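Local structure of putative NADPH-dependent oxidoreductase (Desulfitobacterium hafniense DCB-2, 3DB2) at residues F154-L160 against T233-G239; V200-G204 against A336-V341. The protein is a putative NADPH-dependent oxidoreductase that probably uses an N-terminal Rossmann domain to bind its nucleotide cofactor. All coordinates share one frame; numbering follows the deposited sequence.

Both interactions are largely buried and belong to the mixed sheet characteristic of the C-terminal domain in GFO/IDH/MocA-type enzymes, and both reach the second subunit. The centres of interactions 1 and 2 lie about 19 Å apart and their nearest atoms about 6 Å apart, without touching. Interaction 1 joins two parallel neighbours of the sheet, strands 147-155 and 228-234, where they run out into loops; backbone groups, Asx turns, a tryptophan and two waters do most of the work, and N156, E157 and G239 are partly exposed and R158 exposed. Interaction 2 packs helix 324-343 against strand 197-205 through small apolar side chains, one serine bond and a water bridge. N217 ties them indirectly, bonding T233 and N202.

Interaction 1: F154-L160 against T233-G239; sequences FSNERGL and TNWACPG
Two Asx turns lie where neighbouring parallel strands give way to loops: N234 ends one strand, and N156 directly follows the other. N156 OD1 accepts R158 N at 3.0 Å, the donor sitting above the carbonyl plane, while N234 OD1 takes A236 N nearly along the C=O axis. Asparagine suits both places because its short amide can reach the backbone N-H two residues on. Across the pair, N156 N bonds N234 O at 3.1 Å. With chi1 at 70°, the N156 amide swings alongside the W235 indole, almost coplanar with it (7°), and OD1 comes 3.0 Å from CD1. R158 CB lies over the five-membered ring, 3.6 Å from its centroid, in a CH-pi contact. Water 1 accepts from N156 ND2, R158 NH2 and, weakly, W235 NE1, linking all three polar ends. Water 2 joins E157 OE1 to G239 N, 2.7 Å from each. Farther along the chain, L160 CD2 packs 4.0 Å from A236 CB. Strands 147-155 and 228-234 enter side by side; F154 meets F241 edge-to-face, W235 touches P178 and Q181 of helix 178-181, and N234 ND2 bonds S148 of the second subunit.

Interaction 2: V200-G204 against A336-V341; sequences VFNFG and AAVKSV
V200 starts the contact by straddling two alanines: its CG2 rests 3.8 Å from A336 CB and its CG1 equally far from A337 CB. Alanine suits these positions because a single methyl lets helix and strand ride close, the axes of 200-204 and 336-341 approaching to 6.6 Å. F201 turns its CB away from the helix, yet ring CD1 lies 3.4 Å from S340 OG. At N202 the backbone N-H gives the one direct hydrogen bond of the pair, to S340 OG at 2.9 Å (158°). That hydroxyl reaches the strand because it stands opposite its backbone N (chi1 170°), and it also bonds R345 O. An alanine here is likely to leave the N202 N-H and R345 O without this shared partner. Water 3 adds a bridge, donating to N202 O and S340 O. N202 ND2 lies 3.2 Å from V341 CG2, the amide crossing the valine at a slant, while T219 and N217 satisfy OD1 and ND2. Last, G204 O meets V341 CG1 at 4.0 Å. The axis of 336-341 crosses that of 200-204 at -61°, and beside V200 and A336 pack strand 347-348 and helix 349-353, while F201 stacks on F201 of the second subunit.

Interaction 1: F154-L160 against T233-G239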
loop_
_atom_site.group_PDB
_atom_site.type_symbol
_atom_site.label_atom_id
_atom_site.label_comp_id
_atom_site.label_asym_id
_atom_site.label_seq_id
_atom_site.Cartn_x
_atom_site.Cartn_y
_atom_site.Cartn_z
ATOM N N PHE C 154 -0.337 6.881 6.561
ATOM C CA PHE C 154 -0.390 7.700 7.783
ATOM C C PHE C 154 -1.861 7.555 8.261
ATOM O O PHE C 154 -2.799 7.939 7.597
ATOM C CB PHE C 154 0.060 9.110 7.587
ATOM C CG PHE C 154 0.385 9.901 8.865
ATOM C CD1 PHE C 154 0.119 9.414 10.119
ATOM C CD2 PHE C 154 0.965 11.164 8.737
ATOM C CE1 PHE C 154 0.406 10.113 11.293
ATOM C CE2 PHE C 154 1.258 11.885 9.881
ATOM C CZ PHE C 154 0.963 11.372 11.134
ATOM N N SER C 155 -1.994 6.940 9.429
ATOM C CA SER C 155 -3.297 6.682 10.007
ATOM C C SER C 155 -3.296 6.847 11.530
ATOM O O SER C 155 -2.272 6.743 12.218
ATOM C CB SER C 155 -3.780 5.266 9.709
ATOM O OG SER C 155 -3.049 4.316 10.469
ATOM N N ASN C 156 -4.490 7.079 12.041
ATOM C CA ASN C 156 -4.772 7.090 13.479
ATOM C C ASN C 156 -6.286 6.981 13.647
ATOM O O ASN C 156 -7.055 6.895 12.682
ATOM C CB ASN C 156 -4.138 8.297 14.134
ATOM C CG ASN C 156 -4.786 9.614 13.783
ATOM O OD1 ASN C 156 -5.958 9.749 13.462
ATOM N ND2 ASN C 156 -3.921 10.611 13.872
ATOM N N GLU C 157 -6.736 6.945 14.894
ATOM C CA GLU C 157 -8.134 6.607 15.156
ATOM C C GLU C 157 -8.977 7.852 15.336
ATOM O O GLU C 157 -10.095 7.774 15.877
ATOM C CB GLU C 157 -8.093 5.709 16.398
ATOM C CG GLU C 157 -7.818 6.538 17.625
ATOM C CD GLU C 157 -6.372 6.705 18.035
ATOM O OE1 GLU C 157 -5.446 6.598 17.202
ATOM O OE2 GLU C 157 -6.172 6.958 19.253
ATOM N N ARG C 158 -8.499 9.000 14.860
ATOM C CA ARG C 158 -9.228 10.253 15.089
ATOM C C ARG C 158 -10.702 10.235 14.698
ATOM O O ARG C 158 -11.576 10.796 15.397
ATOM C CB ARG C 158 -8.532 11.392 14.326
ATOM C CG ARG C 158 -9.369 12.661 14.323
ATOM C CD ARG C 158 -8.885 13.592 15.415
ATOM N NE ARG C 158 -7.464 13.875 15.331
ATOM C CZ ARG C 158 -6.714 14.313 16.332
ATOM N NH1 ARG C 158 -7.224 14.540 17.536
ATOM N NH2 ARG C 158 -5.428 14.534 16.134
ATOM N N GLY C 159 -11.016 9.602 13.567
ATOM C CA GLY C 159 -12.367 9.632 13.026
ATOM C C GLY C 159 -13.405 8.929 13.887
ATOM O O GLY C 159 -14.596 9.241 13.846
ATOM N N LEU C 160 -12.954 7.972 14.667
ATOM C CA LEU C 160 -13.769 7.059 15.446
ATOM C C LEU C 160 -14.446 7.834 16.595
ATOM O O LEU C 160 -15.516 7.409 17.018
ATOM C CB LEU C 160 -12.928 5.921 15.999
ATOM C CG LEU C 160 -12.260 4.966 15.003
ATOM C CD1 LEU C 160 -11.600 3.803 15.732
ATOM C CD2 LEU C 160 -13.276 4.480 13.980
ATOM N N THR C 233 -4.435 6.875 3.814
ATOM C CA THR C 233 -4.691 7.814 4.919
ATOM C C THR C 233 -5.989 7.358 5.578
ATOM O O THR C 233 -6.982 7.118 4.890
ATOM C CB THR C 233 -4.786 9.278 4.481
ATOM O OG1 THR C 233 -5.636 9.409 3.339
ATOM C CG2 THR C 233 -3.407 9.801 4.102
ATOM N N ASN C 234 -6.007 7.162 6.883
ATOM C CA ASN C 234 -7.108 6.456 7.515
ATOM C C ASN C 234 -7.335 7.042 8.900
ATOM O O ASN C 234 -6.332 7.207 9.607
ATOM C CB ASN C 234 -6.676 4.981 7.497
ATOM C CG ASN C 234 -7.800 4.039 7.858
ATOM O OD1 ASN C 234 -8.488 4.376 8.815
ATOM N ND2 ASN C 234 -7.940 2.930 7.120
ATOM N N TRP C 235 -8.573 7.355 9.237
ATOM C CA TRP C 235 -8.880 7.944 10.552
ATOM C C TRP C 235 -9.669 6.965 11.403
ATOM O O TRP C 235 -10.351 7.355 12.338
ATOM C CB TRP C 235 -9.623 9.283 10.390
ATOM C CG TRP C 235 -8.784 10.514 10.568
ATOM C CD1 TRP C 235 -7.512 10.624 11.070
ATOM C CD2 TRP C 235 -9.169 11.865 10.238
ATOM N NE1 TRP C 235 -7.096 11.905 11.066
ATOM C CE2 TRP C 235 -8.090 12.711 10.563
ATOM C CE3 TRP C 235 -10.307 12.476 9.702
ATOM C CZ2 TRP C 235 -8.087 14.092 10.385
ATOM C CZ3 TRP C 235 -10.294 13.846 9.528
ATOM C CH2 TRP C 235 -9.210 14.659 9.857
ATOM N N ALA C 236 -9.596 5.688 11.040
ATOM C CA ALA C 236 -10.450 4.643 11.598
ATOM C C ALA C 236 -9.686 3.454 12.142
ATOM O O ALA C 236 -10.275 2.365 12.197
ATOM C CB ALA C 236 -11.405 4.201 10.480
ATOM N N CYS C 237 -8.406 3.656 12.502
ATOM C CA CYS C 237 -7.607 2.569 13.047
ATOM C C CYS C 237 -6.445 3.028 13.911
ATOM O O CYS C 237 -6.048 4.184 13.939
ATOM C CB CYS C 237 -7.090 1.693 11.878
ATOM S SG CYS C 237 -6.006 2.632 10.755
ATOM N N PRO C 238 -5.846 2.130 14.688
ATOM C CA PRO C 238 -4.663 2.524 15.455
ATOM C C PRO C 238 -3.549 3.123 14.598
ATOM O O PRO C 238 -3.450 2.824 13.400
ATOM C CB PRO C 238 -4.198 1.220 16.073
ATOM C CG PRO C 238 -5.474 0.449 16.231
ATOM C CD PRO C 238 -6.242 0.732 14.952
ATOM N N GLY C 239 -2.740 3.983 15.222
ATOM C CA GLY C 239 -1.750 4.776 14.529
ATOM C C GLY C 239 -0.691 3.967 13.788
ATOM O O GLY C 239 -0.092 3.020 14.310
HETATM O O HOH W 1 -5.135 13.593 13.192
HETATM O O HOH W 2 -3.120 5.217 17.563
#

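Interaction 2: V200-G204 against A336-V341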
loop_
_atom_site.group_PDB
_atom_site.type_symbol
_atom_site.label_atom_id
_atom_site.label_comp_id
_atom_site.label_asym_id
_atom_site.label_seq_id
_atom_site.Cartn_x
_atom_site.Cartn_y
_atom_site.Cartn_z
ATOM N N VAL C 200 -2.992 11.737 -10.101
ATOM C CA VAL C 200 -3.573 11.185 -8.908
ATOM C C VAL C 200 -4.850 10.400 -9.190
ATOM O O VAL C 200 -5.627 10.894 -10.010
ATOM C CB VAL C 200 -3.951 12.332 -7.927
ATOM C CG1 VAL C 200 -4.474 11.794 -6.604
ATOM C CG2 VAL C 200 -2.763 13.249 -7.690
ATOM N N PHE C 201 -5.065 9.288 -8.494
ATOM C CA PHE C 201 -6.377 8.644 -8.453
ATOM C C PHE C 201 -6.668 8.346 -6.969
ATOM O O PHE C 201 -5.813 7.865 -6.233
ATOM C CB PHE C 201 -6.520 7.409 -9.345
ATOM C CG PHE C 201 -7.931 6.846 -9.265
ATOM C CD1 PHE C 201 -8.890 7.334 -10.147
ATOM C CD2 PHE C 201 -8.338 5.893 -8.346
ATOM C CE1 PHE C 201 -10.203 6.886 -10.086
ATOM C CE2 PHE C 201 -9.640 5.431 -8.293
ATOM C CZ PHE C 201 -10.576 5.933 -9.172
ATOM N N ASN C 202 -7.908 8.580 -6.546
ATOM C CA ASN C 202 -8.243 8.228 -5.161
ATOM C C ASN C 202 -9.601 7.542 -5.049
ATOM O O ASN C 202 -10.548 7.954 -5.712
ATOM C CB ASN C 202 -8.254 9.481 -4.280
ATOM C CG ASN C 202 -8.403 9.250 -2.810
ATOM O OD1 ASN C 202 -7.564 8.665 -2.128
ATOM N ND2 ASN C 202 -9.472 9.725 -2.190
ATOM N N PHE C 203 -9.693 6.540 -4.184
ATOM C CA PHE C 203 -10.950 6.032 -3.649
ATOM C C PHE C 203 -11.029 6.479 -2.182
ATOM O O PHE C 203 -10.062 6.290 -1.419
ATOM C CB PHE C 203 -11.094 4.546 -3.743
ATOM C CG PHE C 203 -11.388 3.918 -5.103
ATOM C CD1 PHE C 203 -12.344 4.433 -5.941
ATOM C CD2 PHE C 203 -10.682 2.773 -5.492
ATOM C CE1 PHE C 203 -12.674 3.866 -7.157
ATOM C CE2 PHE C 203 -10.986 2.204 -6.722
ATOM C CZ PHE C 203 -11.950 2.741 -7.555
ATOM N N GLY C 204 -12.147 7.056 -1.755
ATOM C CA GLY C 204 -12.204 7.384 -0.322
ATOM C C GLY C 204 -13.621 7.754 0.112
ATOM O O GLY C 204 -14.419 8.195 -0.716
ATOM N N ALA C 336 -6.277 17.305 -6.030
ATOM C CA ALA C 336 -6.499 16.416 -7.193
ATOM C C ALA C 336 -7.173 15.140 -6.741
ATOM O O ALA C 336 -8.031 14.595 -7.461
ATOM C CB ALA C 336 -5.170 16.171 -7.871
ATOM N N ALA C 337 -6.762 14.660 -5.557
ATOM C CA ALA C 337 -7.349 13.456 -4.966
ATOM C C ALA C 337 -8.810 13.638 -4.605
ATOM O O ALA C 337 -9.633 12.756 -4.841
ATOM C CB ALA C 337 -6.556 13.022 -3.736
ATOM N N VAL C 338 -9.178 14.776 -4.027
ATOM C CA VAL C 338 -10.615 15.046 -3.811
ATOM C C VAL C 338 -11.388 15.167 -5.113
ATOM O O VAL C 338 -12.509 14.643 -5.249
ATOM C CB VAL C 338 -10.742 16.301 -2.935
ATOM C CG1 VAL C 338 -12.189 16.700 -2.704
ATOM C CG2 VAL C 338 -10.052 16.027 -1.598
ATOM N N LYS C 339 -10.793 15.816 -6.114
ATOM C CA LYS C 339 -11.403 15.977 -7.422
ATOM C C LYS C 339 -11.608 14.571 -8.024
ATOM O O LYS C 339 -12.639 14.352 -8.667
ATOM C CB LYS C 339 -10.579 16.788 -8.400
ATOM C CG LYS C 339 -11.339 17.117 -9.673
ATOM C CD LYS C 339 -10.575 18.014 -10.631
ATOM C CE LYS C 339 -10.547 19.469 -10.209
ATOM N NZ LYS C 339 -11.896 20.091 -10.128
ATOM N N SER C 340 -10.629 13.709 -7.751
ATOM C CA SER C 340 -10.653 12.355 -8.338
ATOM C C SER C 340 -11.840 11.573 -7.796
ATOM O O SER C 340 -12.485 10.768 -8.478
ATOM C CB SER C 340 -9.327 11.619 -8.086
ATOM O OG SER C 340 -9.371 10.253 -8.415
ATOM N N VAL C 341 -12.161 11.796 -6.523
ATOM C CA VAL C 341 -13.277 11.135 -5.878
ATOM C C VAL C 341 -14.600 11.665 -6.422
ATOM O O VAL C 341 -15.451 10.830 -6.748
ATOM C CB VAL C 341 -13.303 11.306 -4.346
ATOM C CG1 VAL C 341 -14.591 10.800 -3.711
ATOM C CG2 VAL C 341 -12.154 10.521 -3.782
HETATM O O HOH W 3 -12.737 7.925 -7.457
#